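Hexapeptide-repeat containing-acetyltransferase (Vibrio cholerae, PDB 3ECT) probably transfers acetyl groups from acetyl-CoA to hydroxyl acceptors, with a predicted role in O-acetylation of Nod factors. Local coordinates at residues 59-64 with 80-85; 66-71 with 86-91; 163-168 with 178-183; 131-136 with 145-150. All coordinates share one frame; numbering follows the deposited sequence. Where two conformers were deposited one is given.

Interaction 1: 59-64 with 80-85; sequences LGHKSC and GDHTFI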
loop_
_atom_site.group_PDB
_atom_site.type_symbol
_atom_site.label_atom_id
_atom_site.label_comp_id
_atom_site.label_asym_id
_atom_site.label_seq_id
_atom_site.Cartn_x
_atom_site.Cartn_y
_atom_site.Cartn_z
ATOM N N LEU A 59 -5.352 8.110 -22.180
ATOM C CA LEU A 59 -5.233 9.006 -21.054
ATOM C C LEU A 59 -5.744 10.348 -21.492
ATOM O O LEU A 59 -5.124 11.020 -22.302
ATOM C CB LEU A 59 -3.778 9.098 -20.551
ATOM C CG LEU A 59 -3.527 10.104 -19.408
ATOM C CD1 LEU A 59 -4.521 9.931 -18.251
ATOM C CD2 LEU A 59 -2.091 10.063 -18.905
ATOM N N GLY A 60 -6.878 10.751 -20.951
ATOM C CA GLY A 60 -7.544 11.948 -21.437
ATOM C C GLY A 60 -6.885 13.294 -21.166
ATOM O O GLY A 60 -5.828 13.408 -20.552
ATOM N N HIS A 61 -7.560 14.325 -21.646
ATOM C CA HIS A 61 -7.108 15.690 -21.589
ATOM C C HIS A 61 -7.321 16.327 -20.201
ATOM O O HIS A 61 -8.374 16.164 -19.576
ATOM C CB HIS A 61 -7.858 16.415 -22.701
ATOM C CG HIS A 61 -7.980 17.889 -22.515
ATOM N ND1 HIS A 61 -9.174 18.500 -22.192
ATOM C CD2 HIS A 61 -7.067 18.883 -22.639
ATOM C CE1 HIS A 61 -8.992 19.810 -22.127
ATOM N NE2 HIS A 61 -7.722 20.069 -22.395
ATOM N N LYS A 62 -6.309 17.062 -19.742
ATOM C CA LYS A 62 -6.269 17.624 -18.381
ATOM C C LYS A 62 -6.321 16.567 -17.271
ATOM O O LYS A 62 -6.666 16.867 -16.117
ATOM C CB LYS A 62 -7.363 18.684 -18.156
ATOM C CG LYS A 62 -6.895 20.141 -18.264
ATOM C CD LYS A 62 -7.334 20.723 -19.568
ATOM C CE LYS A 62 -6.933 22.197 -19.725
ATOM N NZ LYS A 62 -8.170 23.029 -20.157
ATOM N N SER A 63 -5.983 15.330 -17.626
ATOM C CA SER A 63 -6.040 14.239 -16.689
ATOM C C SER A 63 -4.676 14.005 -16.103
ATOM O O SER A 63 -3.663 14.356 -16.691
ATOM C CB SER A 63 -6.562 13.000 -17.367
ATOM O OG SER A 63 -7.930 12.865 -17.086
ATOM N N CYS A 64 -4.631 13.416 -14.923
ATOM C CA CYS A 64 -3.363 13.358 -14.220
ATOM C C CYS A 64 -3.154 12.104 -13.341
ATOM O O CYS A 64 -3.987 11.773 -12.505
ATOM C CB CYS A 64 -3.224 14.667 -13.439
ATOM S SG CYS A 64 -1.921 14.660 -12.247
ATOM N N GLY A 80 -10.403 8.685 -18.766
ATOM C CA GLY A 80 -11.059 9.856 -19.372
ATOM C C GLY A 80 -10.448 11.232 -19.091
ATOM O O GLY A 80 -9.235 11.356 -18.845
ATOM N N ASP A 81 -11.294 12.270 -19.113
ATOM C CA ASP A 81 -10.819 13.665 -19.083
ATOM C C ASP A 81 -11.004 14.305 -17.714
ATOM O O ASP A 81 -11.990 14.035 -17.024
ATOM C CB ASP A 81 -11.569 14.519 -20.112
ATOM C CG ASP A 81 -11.339 14.074 -21.558
ATOM O OD1 ASP A 81 -10.194 13.693 -21.905
ATOM O OD2 ASP A 81 -12.315 14.137 -22.356
ATOM N N HIS A 82 -10.070 15.174 -17.333
ATOM C CA HIS A 82 -10.082 15.803 -16.011
ATOM C C HIS A 82 -10.232 14.794 -14.888
ATOM O O HIS A 82 -10.942 15.035 -13.907
ATOM C CB HIS A 82 -11.209 16.829 -15.873
ATOM C CG HIS A 82 -11.341 17.757 -17.037
ATOM N ND1 HIS A 82 -10.637 18.942 -17.131
ATOM C CD2 HIS A 82 -12.124 17.692 -18.142
ATOM C CE1 HIS A 82 -10.967 19.557 -18.254
ATOM N NE2 HIS A 82 -11.872 18.822 -18.881
ATOM N N THR A 83 -9.584 13.651 -15.007
ATOM C CA THR A 83 -9.610 12.781 -13.867
ATOM C C THR A 83 -8.246 12.790 -13.212
ATOM O O THR A 83 -7.195 12.993 -13.867
ATOM C CB THR A 83 -10.193 11.387 -14.156
ATOM O OG1 THR A 83 -9.203 10.513 -14.684
ATOM C CG2 THR A 83 -11.281 11.470 -15.095
ATOM N N PHE A 84 -8.250 12.653 -11.899
ATOM C CA PHE A 84 -7.000 12.704 -11.187
ATOM C C PHE A 84 -6.808 11.392 -10.440
ATOM O O PHE A 84 -7.694 10.951 -9.714
ATOM C CB PHE A 84 -7.015 13.900 -10.254
ATOM C CG PHE A 84 -5.880 13.908 -9.278
ATOM C CD1 PHE A 84 -6.030 13.345 -8.007
ATOM C CD2 PHE A 84 -4.654 14.465 -9.633
ATOM C CE1 PHE A 84 -4.975 13.349 -7.072
ATOM C CE2 PHE A 84 -3.576 14.469 -8.721
ATOM C CZ PHE A 84 -3.743 13.914 -7.422
ATOM N N ILE A 85 -5.665 10.758 -10.613
ATOM C CA ILE A 85 -5.349 9.555 -9.855
ATOM C C ILE A 85 -4.160 9.841 -8.956
ATOM O O ILE A 85 -3.086 10.165 -9.448
ATOM C CB ILE A 85 -5.018 8.359 -10.769
ATOM C CG1 ILE A 85 -6.206 8.063 -11.692
ATOM C CG2 ILE A 85 -4.701 7.120 -9.919
ATOM C CD1 ILE A 85 -5.984 6.971 -12.698
#
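Ser63 and the Gly80-Thr83 backbone form the polar centre of this contact. Ser63 OG donates to Gly80 O at 2.7 Å, tilted 29° from the carbonyl plane, and accepts from Thr83 N at 2.8 Å. One hydroxyl thereby serves two backbone groups of the facing loop. Asp81 OD1 takes the N-H of His61 on its anti side at 2.7 Å, and His82 N reaches His61 O at 3.0 Å. From Cys64 onward the bonding becomes that of a parallel bridge to Phe84: Cys64 N donates to Thr83 O, and Cys64 O receives Ile85 N.

The type II turn Gly60-Ser63 and the loop 80-83 are corners of successive coils of a left-handed parallel beta-helix, the fold of hexapeptide-repeat acyltransferases, and they lie one upon the other. The His82 ring lies nearly parallel to that of His102 on the next coil.

Side-chain packing flanks the hydrogen bonds. Lys62 runs alongside His82, with Lys62 CB 3.4 Å from His82 ND1. The carbonyl O of His61 sits over the middle of one face of the His82 ring. With SG anti to its backbone N (chi1 168°), Cys64 turns its sulfur obliquely to the Phe84 ring, Cys64 SG lying 3.8 Å from Phe84 CD2. Trp126 of the second subunit packs on both Cys64 and Phe84.

Interaction 2: 66-71 with 86-91; sequences QPPFHC and NMNVVM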
loop_
_atom_site.group_PDB
_atom_site.type_symbol
_atom_site.label_atom_id
_atom_site.label_comp_id
_atom_site.label_asym_id
_atom_site.label_seq_id
_atom_site.Cartn_x
_atom_site.Cartn_y
_atom_site.Cartn_z
ATOM N N GLN A 66 -0.507 10.443 -10.710
ATOM C CA GLN A 66 0.665 10.718 -9.864
ATOM C C GLN A 66 1.567 9.517 -9.614
ATOM O O GLN A 66 1.107 8.452 -9.227
ATOM C CB GLN A 66 0.215 11.202 -8.498
ATOM C CG GLN A 66 -0.562 12.472 -8.503
ATOM C CD GLN A 66 0.270 13.638 -8.996
ATOM O OE1 GLN A 66 1.439 13.492 -9.336
ATOM N NE2 GLN A 66 -0.331 14.801 -9.044
ATOM N N PRO A 67 2.875 9.680 -9.779
ATOM C CA PRO A 67 3.719 8.523 -9.482
ATOM C C PRO A 67 3.951 8.295 -7.963
ATOM O O PRO A 67 3.754 9.226 -7.181
ATOM C CB PRO A 67 5.017 8.880 -10.195
ATOM C CG PRO A 67 5.050 10.376 -10.096
ATOM C CD PRO A 67 3.652 10.827 -10.276
ATOM N N PRO A 68 4.367 7.069 -7.545
ATOM C CA PRO A 68 4.545 5.873 -8.388
ATOM C C PRO A 68 3.203 5.274 -8.699
ATOM O O PRO A 68 2.309 5.274 -7.847
ATOM C CB PRO A 68 5.340 4.907 -7.495
ATOM C CG PRO A 68 5.013 5.334 -6.136
ATOM C CD PRO A 68 4.835 6.822 -6.168
ATOM N N PHE A 69 3.049 4.766 -9.911
ATOM C CA PHE A 69 1.832 4.073 -10.287
ATOM C C PHE A 69 2.221 2.670 -10.780
ATOM O O PHE A 69 3.207 2.516 -11.495
ATOM C CB PHE A 69 1.105 4.898 -11.345
ATOM C CG PHE A 69 0.035 4.163 -12.042
ATOM C CD1 PHE A 69 0.336 3.386 -13.150
ATOM C CD2 PHE A 69 -1.295 4.241 -11.594
ATOM C CE1 PHE A 69 -0.667 2.699 -13.806
ATOM C CE2 PHE A 69 -2.320 3.549 -12.238
ATOM C CZ PHE A 69 -2.000 2.780 -13.341
ATOM N N HIS A 70 1.447 1.657 -10.381
ATOM C CA HIS A 70 1.731 0.253 -10.740
ATOM C C HIS A 70 0.626 -0.491 -11.479
ATOM O O HIS A 70 -0.555 -0.490 -11.072
ATOM C CB HIS A 70 2.132 -0.528 -9.513
ATOM C CG HIS A 70 3.277 0.091 -8.788
ATOM N ND1 HIS A 70 4.567 0.085 -9.291
ATOM C CD2 HIS A 70 3.319 0.795 -7.632
ATOM C CE1 HIS A 70 5.359 0.732 -8.453
ATOM N NE2 HIS A 70 4.628 1.164 -7.437
ATOM N N CYS A 71 1.014 -1.127 -12.570
ATOM C CA CYS A 71 0.123 -2.031 -13.266
ATOM C C CYS A 71 0.940 -3.044 -14.016
ATOM O O CYS A 71 2.180 -2.975 -14.037
ATOM C CB CYS A 71 -0.751 -1.273 -14.242
ATOM S SG CYS A 71 0.220 -0.373 -15.507
ATOM N N ASN A 86 -4.351 9.724 -7.646
ATOM C CA ASN A 86 -3.279 10.007 -6.712
ATOM C C ASN A 86 -2.203 8.920 -6.668
ATOM O O ASN A 86 -2.316 7.911 -7.347
ATOM C CB ASN A 86 -3.851 10.232 -5.341
ATOM C CG ASN A 86 -3.193 11.409 -4.613
ATOM O OD1 ASN A 86 -3.869 12.111 -3.850
ATOM N ND2 ASN A 86 -1.881 11.614 -4.817
HETATM N N MSE A 87 -1.155 9.126 -5.872
HETATM C CA MSE A 87 0.034 8.269 -5.948
HETATM C C MSE A 87 -0.171 6.887 -5.393
HETATM O O MSE A 87 -1.116 6.628 -4.634
HETATM C CB MSE A 87 1.246 8.922 -5.288
HETATM C CG MSE A 87 0.913 9.678 -4.033
HETATM SE SE MSE A 87 2.352 10.885 -3.404
HETATM C CE MSE A 87 1.341 11.628 -1.896
ATOM N N ASN A 88 0.731 5.988 -5.799
ATOM C CA ASN A 88 0.819 4.636 -5.230
ATOM C C ASN A 88 -0.393 3.715 -5.517
ATOM O O ASN A 88 -0.684 2.771 -4.784
ATOM C CB ASN A 88 1.174 4.724 -3.741
ATOM C CG ASN A 88 1.873 3.479 -3.238
ATOM O OD1 ASN A 88 2.549 2.776 -4.005
ATOM N ND2 ASN A 88 1.689 3.172 -1.958
ATOM N N VAL A 89 -1.090 3.994 -6.617
ATOM C CA VAL A 89 -2.167 3.134 -7.054
ATOM C C VAL A 89 -1.658 1.876 -7.807
ATOM O O VAL A 89 -0.706 1.928 -8.630
ATOM C CB VAL A 89 -3.243 3.944 -7.844
ATOM C CG1 VAL A 89 -4.181 3.027 -8.632
ATOM C CG2 VAL A 89 -4.008 4.884 -6.858
ATOM N N VAL A 90 -2.292 0.752 -7.485
ATOM C CA VAL A 90 -1.984 -0.530 -8.093
ATOM C C VAL A 90 -3.174 -1.002 -8.931
ATOM O O VAL A 90 -4.296 -1.022 -8.434
ATOM C CB VAL A 90 -1.591 -1.608 -7.031
ATOM C CG1 VAL A 90 -1.588 -3.019 -7.650
ATOM C CG2 VAL A 90 -0.216 -1.278 -6.401
HETATM N N MSE A 91 -2.922 -1.370 -10.196
HETATM C CA MSE A 91 -3.983 -1.925 -11.052
HETATM C C MSE A 91 -3.602 -3.258 -11.702
HETATM O O MSE A 91 -2.749 -3.304 -12.598
HETATM C CB MSE A 91 -4.424 -0.924 -12.131
HETATM C CG MSE A 91 -4.833 0.436 -11.619
HETATM SE SE MSE A 91 -5.931 1.506 -12.873
HETATM C CE MSE A 91 -4.666 1.865 -14.274
HETATM O O HOH W 1 -0.476 6.055 -8.558
#
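His70 and Val90 pair as neighbours in parallel strands, with His70 N donating to Val89 O at 2.8 Å and His70 O accepting from Met91 N. Two residues earlier, Pro68 O accepts from Asn88 N. These links join consecutive coils of the left-handed beta-helix, and a water stitches the corner before them: it accepts from Val89 N at 2.9 Å and is hydrogen-bonded to both Gln66 O and Asn86 O.

The side chain of Met91, present as selenomethionine, runs to the edge of the Phe69 ring. Its CB is 4.0 Å from His70 O. Placed anti to the carbonyl carbon by chi1 (-53°), CG continues to the aromatic ring and meets Phe69 CE2 at 4.0 Å. SE follows at the ring edge, 4.2 Å from Phe69 CZ, in a Met-aromatic contact. The position of the terminal CE, modelled too close to the ring, is doubtful. Phe69 also touches Val89 CG1 through CE2, which gives the ring a second apolar partner on the neighbouring strand. On the other face of the sheet, His70 CB rests on Val90 CG2.

Asn86, at the start of the second segment, is an acetyl-CoA-binding residue. Pro68 packs on His70 of the second subunit, and Asn88 meets Asn88 of the third. Helix 23-41 lies against Pro67, Pro68 and His70 through Asn40, Arg48 of helix 45-55 touches Gln66 and Pro67, and strand 77-79 contributes Ile77 beside Cys71 and Met91.

Interaction 3: 163-168 with 178-183; sequences SVVNQD and TPARIL. With CA (calcium ion), chain B.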
loop_
_atom_site.group_PDB
_atom_site.type_symbol
_atom_site.label_atom_id
_atom_site.label_comp_id
_atom_site.label_asym_id
_atom_site.label_seq_id
_atom_site.Cartn_x
_atom_site.Cartn_y
_atom_site.Cartn_z
ATOM N N SER A 163 -12.730 1.109 1.854
ATOM C CA SER A 163 -13.773 0.153 1.543
ATOM C C SER A 163 -13.221 -0.940 0.656
ATOM O O SER A 163 -12.221 -0.765 -0.026
ATOM C CB SER A 163 -14.938 0.846 0.843
ATOM O OG SER A 163 -15.225 2.105 1.441
ATOM N N VAL A 164 -13.883 -2.071 0.648
ATOM C CA VAL A 164 -13.586 -3.089 -0.337
ATOM C C VAL A 164 -14.850 -3.291 -1.135
ATOM O O VAL A 164 -15.872 -3.693 -0.571
ATOM C CB VAL A 164 -13.246 -4.410 0.326
ATOM C CG1 VAL A 164 -13.158 -5.546 -0.721
ATOM C CG2 VAL A 164 -11.969 -4.247 1.128
ATOM N N VAL A 165 -14.800 -3.021 -2.433
ATOM C CA VAL A 165 -16.007 -3.130 -3.270
ATOM C C VAL A 165 -16.053 -4.448 -4.018
ATOM O O VAL A 165 -15.235 -4.697 -4.892
ATOM C CB VAL A 165 -16.173 -1.914 -4.232
ATOM C CG1 VAL A 165 -17.525 -1.926 -4.852
ATOM C CG2 VAL A 165 -15.999 -0.610 -3.463
ATOM N N ASN A 166 -17.014 -5.291 -3.655
ATOM C CA ASN A 166 -17.216 -6.546 -4.373
ATOM C C ASN A 166 -18.366 -6.594 -5.386
ATOM O O ASN A 166 -18.316 -7.402 -6.317
ATOM C CB ASN A 166 -17.341 -7.727 -3.402
ATOM C CG ASN A 166 -16.059 -7.979 -2.679
ATOM O OD1 ASN A 166 -15.984 -7.836 -1.462
ATOM N ND2 ASN A 166 -15.002 -8.275 -3.439
ATOM N N GLN A 167 -19.396 -5.765 -5.176
ATOM C CA GLN A 167 -20.547 -5.720 -6.078
ATOM C C GLN A 167 -20.732 -4.332 -6.697
ATOM O O GLN A 167 -20.199 -3.334 -6.209
ATOM C CB GLN A 167 -21.830 -6.222 -5.396
ATOM C CG GLN A 167 -22.179 -5.636 -4.046
ATOM C CD GLN A 167 -23.383 -6.366 -3.428
ATOM O OE1 GLN A 167 -23.334 -7.572 -3.205
ATOM N NE2 GLN A 167 -24.474 -5.645 -3.203
ATOM N N ASP A 168 -21.457 -4.292 -7.805
ATOM C CA ASP A 168 -21.672 -3.057 -8.522
ATOM C C ASP A 168 -22.298 -2.004 -7.644
ATOM O O ASP A 168 -23.146 -2.319 -6.796
ATOM C CB ASP A 168 -22.545 -3.363 -9.715
ATOM C CG ASP A 168 -21.848 -4.241 -10.674
ATOM O OD1 ASP A 168 -20.590 -4.095 -10.700
ATOM O OD2 ASP A 168 -22.513 -5.070 -11.356
ATOM N N THR A 178 -16.489 -2.486 4.723
ATOM C CA THR A 178 -15.924 -3.637 4.071
ATOM C C THR A 178 -16.638 -4.882 4.595
ATOM O O THR A 178 -16.591 -5.171 5.809
ATOM C CB THR A 178 -14.371 -3.696 4.203
ATOM O OG1 THR A 178 -13.907 -5.038 3.950
ATOM C CG2 THR A 178 -13.877 -3.188 5.599
ATOM N N PRO A 179 -17.387 -5.570 3.690
ATOM C CA PRO A 179 -17.696 -5.155 2.297
ATOM C C PRO A 179 -18.351 -3.785 2.238
ATOM O O PRO A 179 -18.924 -3.331 3.230
ATOM C CB PRO A 179 -18.732 -6.176 1.832
ATOM C CG PRO A 179 -18.543 -7.342 2.693
ATOM C CD PRO A 179 -18.047 -6.838 4.034
ATOM N N ALA A 180 -18.275 -3.124 1.086
ATOM C CA ALA A 180 -18.952 -1.846 0.929
ATOM C C ALA A 180 -20.464 -2.008 1.031
ATOM O O ALA A 180 -21.072 -2.925 0.457
ATOM C CB ALA A 180 -18.562 -1.178 -0.356
ATOM N N ARG A 181 -21.067 -1.128 1.811
ATOM C CA ARG A 181 -22.503 -1.079 1.869
ATOM C C ARG A 181 -22.947 0.337 1.624
ATOM O O ARG A 181 -22.198 1.286 1.880
ATOM C CB ARG A 181 -23.018 -1.602 3.194
ATOM C CG ARG A 181 -24.298 -2.387 2.987
ATOM C CD ARG A 181 -25.194 -2.364 4.241
ATOM N NE ARG A 181 -26.607 -2.255 3.869
ATOM C CZ ARG A 181 -27.432 -3.289 3.693
ATOM N NH1 ARG A 181 -27.005 -4.545 3.869
ATOM N NH2 ARG A 181 -28.702 -3.059 3.350
ATOM N N ILE A 182 -24.165 0.471 1.116
ATOM C CA ILE A 182 -24.637 1.761 0.646
ATOM C C ILE A 182 -25.046 2.637 1.825
ATOM O O ILE A 182 -25.931 2.296 2.592
ATOM C CB ILE A 182 -25.692 1.614 -0.485
ATOM C CG1 ILE A 182 -26.649 2.803 -0.511
ATOM C CG2 ILE A 182 -26.412 0.278 -0.372
ATOM C CD1 ILE A 182 -27.608 2.787 -1.695
ATOM N N LEU A 183 -24.343 3.749 1.986
ATOM C CA LEU A 183 -24.482 4.567 3.180
ATOM C C LEU A 183 -25.542 5.622 3.038
ATOM O O LEU A 183 -26.124 6.038 4.033
ATOM C CB LEU A 183 -23.155 5.236 3.553
ATOM C CG LEU A 183 -21.973 4.331 3.905
ATOM C CD1 LEU A 183 -20.793 5.167 4.345
ATOM C CD2 LEU A 183 -22.357 3.303 4.984
HETATM CA CA CA B . -20.621 -6.360 -12.387
HETATM O O HOH W 2 -20.263 -7.460 -10.303
#
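Val164 and Ala180 meet near the C-terminal end of the left-handed beta-helix, where the chain leaves its last coils and doubles back as the antiparallel strand 181-185. The closer part of the contact gathers round Val164, Thr178 and Ala180. Ala180 N donates to Val164 O at 3.0 Å, meeting the carbonyl with a tilt of 30° from its plane. The methyl of Ala180 settles beside Val165 CG2 at 4.1 Å and lies near Ser163 CB. A cis peptide bond precedes Pro179, just before Ala180.

Beyond Ala180 the two segments diverge. Arg181, Ile182 and Leu183 make no contact with 163-168; Ile182 and Leu183 pack instead on strand 173-176, and Arg181, an acetyl-CoA-binding residue, is exposed. On the other segment Asn166, which also binds acetyl-CoA, and Asp168 lie on the solvent side. Asp168 grips a calcium ion with both carboxylate oxygens, OD2 being the nearer at 2.5 Å, and water 2 and Gly150 O share the metal.

Toward the subunit interface, Asn162 of the third subunit packs on both Val164 and Thr178. Here Thr178 OG1, anti to its backbone N (chi1 161°), lies across Val164 and approaches CG2 to 3.5 Å.

Interaction 4: 131-136 with 145-150; sequences KPIVIE and VVINQG. With CA (calcium ion), chain B.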
loop_
_atom_site.group_PDB
_atom_site.type_symbol
_atom_site.label_atom_id
_atom_site.label_comp_id
_atom_site.label_asym_id
_atom_site.label_seq_id
_atom_site.Cartn_x
_atom_site.Cartn_y
_atom_site.Cartn_z
ATOM N N LYS A 131 -12.002 -10.129 -15.037
ATOM C CA LYS A 131 -13.244 -9.452 -15.329
ATOM C C LYS A 131 -13.014 -7.975 -15.175
ATOM O O LYS A 131 -12.369 -7.514 -14.216
ATOM C CB LYS A 131 -14.375 -9.912 -14.399
ATOM C CG LYS A 131 -14.980 -11.240 -14.823
ATOM C CD LYS A 131 -15.732 -11.948 -13.681
ATOM C CE LYS A 131 -17.287 -11.851 -13.800
ATOM N NZ LYS A 131 -17.976 -10.932 -12.809
ATOM N N PRO A 132 -13.529 -7.221 -16.134
ATOM C CA PRO A 132 -13.238 -5.791 -16.176
ATOM C C PRO A 132 -13.881 -4.992 -15.056
ATOM O O PRO A 132 -14.874 -5.408 -14.443
ATOM C CB PRO A 132 -13.800 -5.351 -17.538
ATOM C CG PRO A 132 -14.802 -6.351 -17.873
ATOM C CD PRO A 132 -14.442 -7.643 -17.222
ATOM N N ILE A 133 -13.290 -3.827 -14.837
ATOM C CA ILE A 133 -13.731 -2.852 -13.864
ATOM C C ILE A 133 -14.057 -1.571 -14.619
ATOM O O ILE A 133 -13.322 -1.178 -15.535
ATOM C CB ILE A 133 -12.629 -2.600 -12.804
ATOM C CG1 ILE A 133 -12.414 -3.862 -11.956
ATOM C CG2 ILE A 133 -13.003 -1.383 -11.948
ATOM C CD1 ILE A 133 -11.313 -3.725 -10.931
ATOM N N VAL A 134 -15.169 -0.933 -14.261
ATOM C CA VAL A 134 -15.592 0.294 -14.908
ATOM C C VAL A 134 -15.873 1.350 -13.845
ATOM O O VAL A 134 -16.649 1.110 -12.923
ATOM C CB VAL A 134 -16.874 0.075 -15.717
ATOM C CG1 VAL A 134 -17.279 1.375 -16.498
ATOM C CG2 VAL A 134 -16.700 -1.079 -16.650
ATOM N N ILE A 135 -15.252 2.511 -13.954
ATOM C CA ILE A 135 -15.597 3.611 -13.077
ATOM C C ILE A 135 -16.192 4.713 -13.920
ATOM O O ILE A 135 -15.526 5.296 -14.799
ATOM C CB ILE A 135 -14.387 4.052 -12.214
ATOM C CG1 ILE A 135 -14.035 2.946 -11.224
ATOM C CG2 ILE A 135 -14.656 5.350 -11.390
ATOM C CD1 ILE A 135 -12.619 2.840 -11.183
ATOM N N GLU A 136 -17.482 4.950 -13.715
ATOM C CA GLU A 136 -18.167 5.953 -14.507
ATOM C C GLU A 136 -17.778 7.395 -14.106
ATOM O O GLU A 136 -16.910 7.627 -13.239
ATOM C CB GLU A 136 -19.683 5.710 -14.495
ATOM C CG GLU A 136 -20.090 4.454 -15.325
ATOM C CD GLU A 136 -21.570 4.103 -15.196
ATOM O OE1 GLU A 136 -22.034 3.109 -15.827
ATOM O OE2 GLU A 136 -22.294 4.830 -14.459
ATOM N N VAL A 145 -8.853 2.186 -1.074
ATOM C CA VAL A 145 -9.990 1.361 -1.427
ATOM C C VAL A 145 -9.521 0.131 -2.268
ATOM O O VAL A 145 -8.567 0.216 -3.054
ATOM C CB VAL A 145 -11.034 2.249 -2.150
ATOM C CG1 VAL A 145 -12.155 1.435 -2.764
ATOM C CG2 VAL A 145 -11.554 3.373 -1.208
ATOM N N VAL A 146 -10.152 -1.016 -2.083
ATOM C CA VAL A 146 -9.980 -2.108 -3.048
ATOM C C VAL A 146 -11.231 -2.269 -3.929
ATOM O O VAL A 146 -12.363 -2.242 -3.436
ATOM C CB VAL A 146 -9.684 -3.455 -2.342
ATOM C CG1 VAL A 146 -9.739 -4.611 -3.311
ATOM C CG2 VAL A 146 -8.380 -3.365 -1.691
ATOM N N ILE A 147 -11.037 -2.432 -5.218
ATOM C CA ILE A 147 -12.172 -2.702 -6.131
ATOM C C ILE A 147 -11.858 -4.033 -6.771
ATOM O O ILE A 147 -10.825 -4.164 -7.389
ATOM C CB ILE A 147 -12.299 -1.553 -7.161
ATOM C CG1 ILE A 147 -12.764 -0.311 -6.412
ATOM C CG2 ILE A 147 -13.294 -1.887 -8.330
ATOM C CD1 ILE A 147 -12.052 0.856 -6.861
ATOM N N ASN A 148 -12.696 -5.030 -6.578
ATOM C CA ASN A 148 -12.443 -6.349 -7.175
ATOM C C ASN A 148 -13.054 -6.457 -8.591
ATOM O O ASN A 148 -13.661 -5.495 -9.070
ATOM C CB ASN A 148 -12.932 -7.460 -6.234
ATOM C CG ASN A 148 -11.990 -7.656 -5.001
ATOM O OD1 ASN A 148 -10.860 -8.197 -5.123
ATOM N ND2 ASN A 148 -12.458 -7.211 -3.813
ATOM N N GLN A 149 -12.877 -7.607 -9.252
ATOM C CA GLN A 149 -13.344 -7.875 -10.614
ATOM C C GLN A 149 -14.804 -7.607 -10.871
ATOM O O GLN A 149 -15.655 -7.887 -10.035
ATOM C CB GLN A 149 -13.341 -9.380 -10.869
ATOM C CG GLN A 149 -12.137 -10.132 -10.684
ATOM C CD GLN A 149 -12.322 -11.553 -11.232
ATOM O OE1 GLN A 149 -13.143 -12.339 -10.747
ATOM N NE2 GLN A 149 -11.554 -11.873 -12.253
ATOM N N GLY A 150 -15.098 -7.290 -12.118
ATOM C CA GLY A 150 -16.469 -7.239 -12.615
ATOM C C GLY A 150 -17.281 -6.086 -12.028
ATOM O O GLY A 150 -18.487 -5.996 -12.287
HETATM CA CA CA B . -20.621 -6.360 -12.387
HETATM O O HOH W 2 -20.263 -7.460 -10.303
#
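Lys131 O is held by two weak hydrogen bonds, one from Gly150 N at 3.4 Å and one from the hydroxyl of Thr113. Gly150 N also lies 3.0 Å from Pro132 O. Gly150 has a positive phi (69°), and its carbonyl O binds the calcium ion at 2.2 Å.

Lys131 and Gln149 cross at about a right angle, their CB atoms 3.7 Å apart. The extended Gln149 chain lays OE1 near Lys131 CD, while its NE2 is hydrogen-bonded to Thr113 O and so is anchored by the adjacent strand.

Further in, the contact is mostly aliphatic. Ile133 and Ile147 approach obliquely from different sides of the helical prism, CG2 to CG2 at 3.7 Å, and Ile133 CD1 lies 3.5 Å from Asn148 O. Phe111 and Ile141 add to this inward-facing filling, which is the interior of the hexapeptide-repeat beta-helix. Backbone bonds from Ile133 to Pro96 and Thr98 tie the same strand to the coil before it.

Gly150 offers a neutral carbonyl as a calcium ligand, alongside the carboxylate of Asp168, which probably supplies negative charge that offsets the ion.

In the fold
The four contacts run along one beta-helix from its early coils to its C-terminal end. Interaction 2 is the most buried and touches both other subunits, joining strands by backbone bonds, a water and apolar side chains; interaction 1 is its neighbour on the outer corners, richer in polar side-chain bonds, and touches it through Ile85 O and Gln66 N. Interaction 4 mixes an aliphatic interior with a solvent-side corner, whereas interaction 3 is smaller and more open; each has one cross-segment hydrogen bond, weak in interaction 4. Interactions 3 and 4 hold neighbouring strands 164-165 and 146-147 and share one calcium ion, while interactions 1 and 3 lie about 25 Å apart between centres.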